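Local coordinates for 1,4-dihydroxy-2-naphthoyl-CoA hydrolase (Prochlorococcus marinus, PDB 2HX5), which probably hydrolyses 1,4-dihydroxy-2-naphthoyl-CoA to 1,4-dihydroxy-2-naphthoate and CoA, a step in the biosynthesis of phylloquinone (vitamin K1), at residues 8-19 with 80-90. Sequence-based numbering, arbitrary orientation. Where two conformers were deposited one is given.
Sequences LLLRRVVRFGDT and IHTGDALAMEL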
loop_
_atom_site.group_PDB
_atom_site.type_symbol
_atom_site.label_atom_id
_atom_site.label_comp_id
_atom_site.label_asym_id
_atom_site.label_seq_id
_atom_site.Cartn_x
_atom_site.Cartn_y
_atom_site.Cartn_z
ATOM N N LEU A 8 12.753 21.975 1.150
ATOM C CA LEU A 8 11.385 22.187 0.599
ATOM C C LEU A 8 11.207 21.826 -0.859
ATOM O O LEU A 8 10.074 21.739 -1.331
ATOM C CB LEU A 8 10.944 23.637 0.821
ATOM C CG LEU A 8 10.860 24.133 2.264
ATOM C CD1 LEU A 8 10.493 25.651 2.312
ATOM C CD2 LEU A 8 9.893 23.344 3.099
ATOM N N LEU A 9 12.313 21.653 -1.574
ATOM C CA LEU A 9 12.294 21.222 -2.967
ATOM C C LEU A 9 12.853 19.828 -3.023
ATOM O O LEU A 9 14.056 19.620 -2.780
ATOM C CB LEU A 9 13.108 22.142 -3.892
ATOM C CG LEU A 9 12.680 23.594 -3.946
ATOM C CD1 LEU A 9 13.568 24.412 -4.948
ATOM C CD2 LEU A 9 11.221 23.683 -4.357
ATOM N N LEU A 10 12.005 18.864 -3.318
ATOM C CA LEU A 10 12.382 17.487 -3.230
ATOM C C LEU A 10 12.040 16.829 -4.561
ATOM O O LEU A 10 11.447 17.453 -5.450
ATOM C CB LEU A 10 11.674 16.821 -2.029
ATOM C CG LEU A 10 11.981 17.487 -0.659
ATOM C CD1 LEU A 10 11.057 16.987 0.443
ATOM C CD2 LEU A 10 13.475 17.296 -0.270
ATOM N N ARG A 11 12.480 15.594 -4.749
ATOM C CA ARG A 11 12.303 14.898 -5.997
ATOM C C ARG A 11 11.935 13.450 -5.749
ATOM O O ARG A 11 12.395 12.837 -4.784
ATOM C CB ARG A 11 13.592 14.922 -6.811
ATOM C CG ARG A 11 13.559 14.070 -8.092
ATOM C CD ARG A 11 14.889 14.250 -8.862
ATOM N NE ARG A 11 14.957 13.484 -10.113
ATOM C CZ ARG A 11 15.163 12.168 -10.201
ATOM N NH1 ARG A 11 15.321 11.414 -9.107
ATOM N NH2 ARG A 11 15.219 11.595 -11.406
ATOM N N ARG A 12 11.081 12.921 -6.602
ATOM C CA ARG A 12 10.899 11.474 -6.633
ATOM C C ARG A 12 10.480 10.987 -8.006
ATOM O O ARG A 12 9.967 11.708 -8.859
ATOM C CB ARG A 12 9.910 10.992 -5.582
ATOM C CG ARG A 12 8.451 11.261 -5.901
ATOM C CD ARG A 12 7.536 10.727 -4.779
ATOM N NE ARG A 12 7.574 9.285 -4.589
ATOM C CZ ARG A 12 7.737 8.627 -3.407
ATOM N NH1 ARG A 12 7.957 9.206 -2.238
ATOM N NH2 ARG A 12 7.648 7.322 -3.429
ATOM N N VAL A 13 10.703 9.698 -8.181
ATOM C CA VAL A 13 10.398 9.023 -9.428
ATOM C C VAL A 13 9.237 8.052 -9.155
ATOM O O VAL A 13 9.240 7.278 -8.168
ATOM C CB VAL A 13 11.609 8.227 -10.008
ATOM C CG1 VAL A 13 11.264 7.627 -11.354
ATOM C CG2 VAL A 13 12.862 9.163 -10.047
ATOM N N VAL A 14 8.231 8.140 -10.023
ATOM C CA VAL A 14 7.043 7.301 -9.973
ATOM C C VAL A 14 7.462 5.839 -10.323
ATOM O O VAL A 14 8.134 5.612 -11.310
ATOM C CB VAL A 14 5.940 7.792 -10.955
ATOM C CG1 VAL A 14 4.711 6.917 -10.856
ATOM C CG2 VAL A 14 5.611 9.297 -10.700
ATOM N N ARG A 15 7.082 4.861 -9.492
ATOM C CA ARG A 15 7.476 3.482 -9.710
ATOM C C ARG A 15 6.273 2.642 -10.168
ATOM O O ARG A 15 5.102 3.084 -10.054
ATOM C CB ARG A 15 8.089 2.926 -8.435
ATOM C CG ARG A 15 9.372 3.661 -8.016
ATOM C CD ARG A 15 10.460 3.589 -9.034
ATOM N NE ARG A 15 11.727 4.263 -8.613
ATOM C CZ ARG A 15 12.674 4.637 -9.463
ATOM N NH1 ARG A 15 12.631 4.393 -10.761
ATOM N NH2 ARG A 15 13.746 5.230 -8.996
ATOM N N PHE A 16 6.584 1.490 -10.732
ATOM C CA PHE A 16 5.609 0.676 -11.446
ATOM C C PHE A 16 4.427 0.302 -10.517
ATOM O O PHE A 16 3.249 0.358 -10.910
ATOM C CB PHE A 16 6.274 -0.562 -11.989
ATOM C CG PHE A 16 5.409 -1.383 -12.814
ATOM C CD1 PHE A 16 4.870 -0.862 -13.984
ATOM C CD2 PHE A 16 5.165 -2.670 -12.493
ATOM C CE1 PHE A 16 4.066 -1.647 -14.766
ATOM C CE2 PHE A 16 4.370 -3.473 -13.328
ATOM C CZ PHE A 16 3.848 -2.948 -14.415
ATOM N N GLY A 17 4.706 -0.100 -9.277
ATOM C CA GLY A 17 3.682 -0.479 -8.299
ATOM C C GLY A 17 2.783 0.649 -7.854
ATOM O O GLY A 17 1.757 0.382 -7.191
ATOM N N ASP A 18 3.151 1.896 -8.185
ATOM C CA ASP A 18 2.330 3.050 -7.865
ATOM C C ASP A 18 1.204 3.249 -8.882
ATOM O O ASP A 18 0.357 4.164 -8.664
ATOM C CB ASP A 18 3.164 4.314 -7.866
ATOM C CG ASP A 18 4.306 4.283 -6.862
ATOM O OD1 ASP A 18 4.216 3.483 -5.873
ATOM O OD2 ASP A 18 5.341 4.988 -7.115
ATOM N N THR A 19 1.182 2.495 -9.969
ATOM C CA THR A 19 0.246 2.647 -11.085
ATOM C C THR A 19 -0.833 1.600 -11.005
ATOM O O THR A 19 -0.705 0.609 -10.279
ATOM C CB THR A 19 0.951 2.496 -12.450
ATOM O OG1 THR A 19 1.388 1.131 -12.613
ATOM C CG2 THR A 19 1.990 3.538 -12.601
ATOM N N ILE A 80 -0.154 11.079 -14.264
ATOM C CA ILE A 80 1.179 10.834 -13.768
ATOM C C ILE A 80 1.503 9.400 -14.081
ATOM O O ILE A 80 0.663 8.513 -13.842
ATOM C CB ILE A 80 1.241 11.087 -12.227
ATOM C CG1 ILE A 80 1.076 12.596 -11.942
ATOM C CG2 ILE A 80 2.576 10.535 -11.561
ATOM C CD1 ILE A 80 0.826 12.959 -10.471
ATOM N N HIS A 81 2.677 9.173 -14.655
ATOM C CA HIS A 81 3.068 7.879 -15.238
ATOM C C HIS A 81 4.284 7.231 -14.620
ATOM O O HIS A 81 5.135 7.907 -14.082
ATOM C CB HIS A 81 3.388 8.099 -16.735
ATOM C CG HIS A 81 2.179 8.348 -17.554
ATOM N ND1 HIS A 81 1.842 9.599 -18.032
ATOM C CD2 HIS A 81 1.207 7.504 -17.973
ATOM C CE1 HIS A 81 0.705 9.513 -18.705
ATOM N NE2 HIS A 81 0.283 8.263 -18.658
ATOM N N THR A 82 4.384 5.905 -14.728
ATOM C CA THR A 82 5.563 5.203 -14.237
ATOM C C THR A 82 6.848 5.774 -14.883
ATOM O O THR A 82 6.939 5.962 -16.109
ATOM C CB THR A 82 5.436 3.620 -14.327
ATOM O OG1 THR A 82 6.726 3.025 -14.479
ATOM C CG2 THR A 82 4.587 3.178 -15.496
ATOM N N GLY A 83 7.834 6.047 -14.047
ATOM C CA GLY A 83 9.091 6.581 -14.479
ATOM C C GLY A 83 9.113 8.094 -14.552
ATOM O O GLY A 83 10.192 8.621 -14.787
ATOM N N ASP A 84 7.982 8.793 -14.369
ATOM C CA ASP A 84 7.975 10.267 -14.281
ATOM C C ASP A 84 8.858 10.730 -13.132
ATOM O O ASP A 84 8.799 10.162 -12.044
ATOM C CB ASP A 84 6.590 10.846 -14.093
ATOM C CG ASP A 84 5.746 10.905 -15.370
ATOM O OD1 ASP A 84 6.257 10.730 -16.501
ATOM O OD2 ASP A 84 4.529 11.142 -15.233
ATOM N N ALA A 85 9.701 11.747 -13.404
ATOM C CA ALA A 85 10.468 12.428 -12.401
ATOM C C ALA A 85 9.587 13.578 -11.935
ATOM O O ALA A 85 9.250 14.471 -12.738
ATOM C CB ALA A 85 11.776 12.980 -13.018
ATOM N N LEU A 86 9.217 13.576 -10.667
ATOM C CA LEU A 86 8.380 14.625 -10.130
ATOM C C LEU A 86 9.176 15.558 -9.222
ATOM O O LEU A 86 9.908 15.103 -8.309
ATOM C CB LEU A 86 7.218 14.043 -9.310
ATOM C CG LEU A 86 6.304 13.070 -10.039
ATOM C CD1 LEU A 86 5.250 12.591 -9.013
ATOM C CD2 LEU A 86 5.665 13.660 -11.274
ATOM N N ALA A 87 9.014 16.852 -9.445
ATOM C CA ALA A 87 9.610 17.901 -8.628
ATOM C C ALA A 87 8.537 18.254 -7.602
ATOM O O ALA A 87 7.404 18.553 -8.002
ATOM C CB ALA A 87 9.978 19.068 -9.532
HETATM N N MSE A 88 8.828 18.124 -6.327
HETATM C CA MSE A 88 7.880 18.371 -5.255
HETATM C C MSE A 88 8.264 19.629 -4.507
HETATM O O MSE A 88 9.392 19.781 -4.098
HETATM C CB MSE A 88 7.878 17.216 -4.290
HETATM C CG MSE A 88 7.392 15.890 -4.956
HETATM SE SE MSE A 88 7.308 14.421 -3.725
HETATM C CE MSE A 88 9.256 14.121 -3.501
ATOM N N GLU A 89 7.347 20.570 -4.388
ATOM C CA GLU A 89 7.608 21.761 -3.614
ATOM C C GLU A 89 6.673 21.805 -2.429
ATOM O O GLU A 89 5.449 21.691 -2.579
ATOM C CB GLU A 89 7.388 23.004 -4.452
ATOM C CG GLU A 89 7.568 24.265 -3.610
ATOM C CD GLU A 89 7.925 25.525 -4.408
ATOM O OE1 GLU A 89 7.914 25.478 -5.678
ATOM O OE2 GLU A 89 8.224 26.542 -3.716
ATOM N N LEU A 90 7.220 21.961 -1.237
ATOM C CA LEU A 90 6.456 21.964 -0.006
ATOM C C LEU A 90 6.361 23.405 0.507
ATOM O O LEU A 90 7.355 24.169 0.512
ATOM C CB LEU A 90 7.160 21.125 1.088
ATOM C CG LEU A 90 6.945 19.624 1.080
ATOM C CD1 LEU A 90 7.399 19.036 -0.258
ATOM C CD2 LEU A 90 7.646 19.005 2.248
#
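Selenomethionine Met-88 lies across the aliphatic stem of Arg-12 on the face of the sheet that helix 29-45 packs against. Met-88 SE is 3.8 Å from Arg-12 CD, and the bend at chi3 (-72°) swings Met-88 CE back over the neighbouring strand, 3.9 Å from Leu-10 CB. The Arg-12 guanidinium reaches Glu-36 in a salt bridge and Trp-33 in a cation-pi contact, both on that helix. On the other face Leu-9 and Glu-89 run side by side, CD2 of Leu-9 being 3.8 Å from Glu-89 CG. Antiparallel pairing joins strand 9-13, outermost in this chain's sheet, to the start of strand 85-96; the hydrogen bond from Leu-10 N to Met-88 O is 2.9 Å and nearly straight (172°). Past the strand, Val-14 faces the other segment, with Val-14 CB 3.2 Å from His-81 O. The side chains of Val-14 and Ile-80 cross at about a right angle, their CG2 methyls tight at 3.4 Å, while Val-14 O accepts from Gly-83 N at 2.8 Å. Asp-84 OD2 takes His-81 N from above the carboxylate plane and a salt bridge from Arg-57 of the second subunit. Backbone bonds thus fix the register of this hotdog-fold strand pair, apolar contacts pack its helix side, and charged groups tie it to helix and neighbouring subunit.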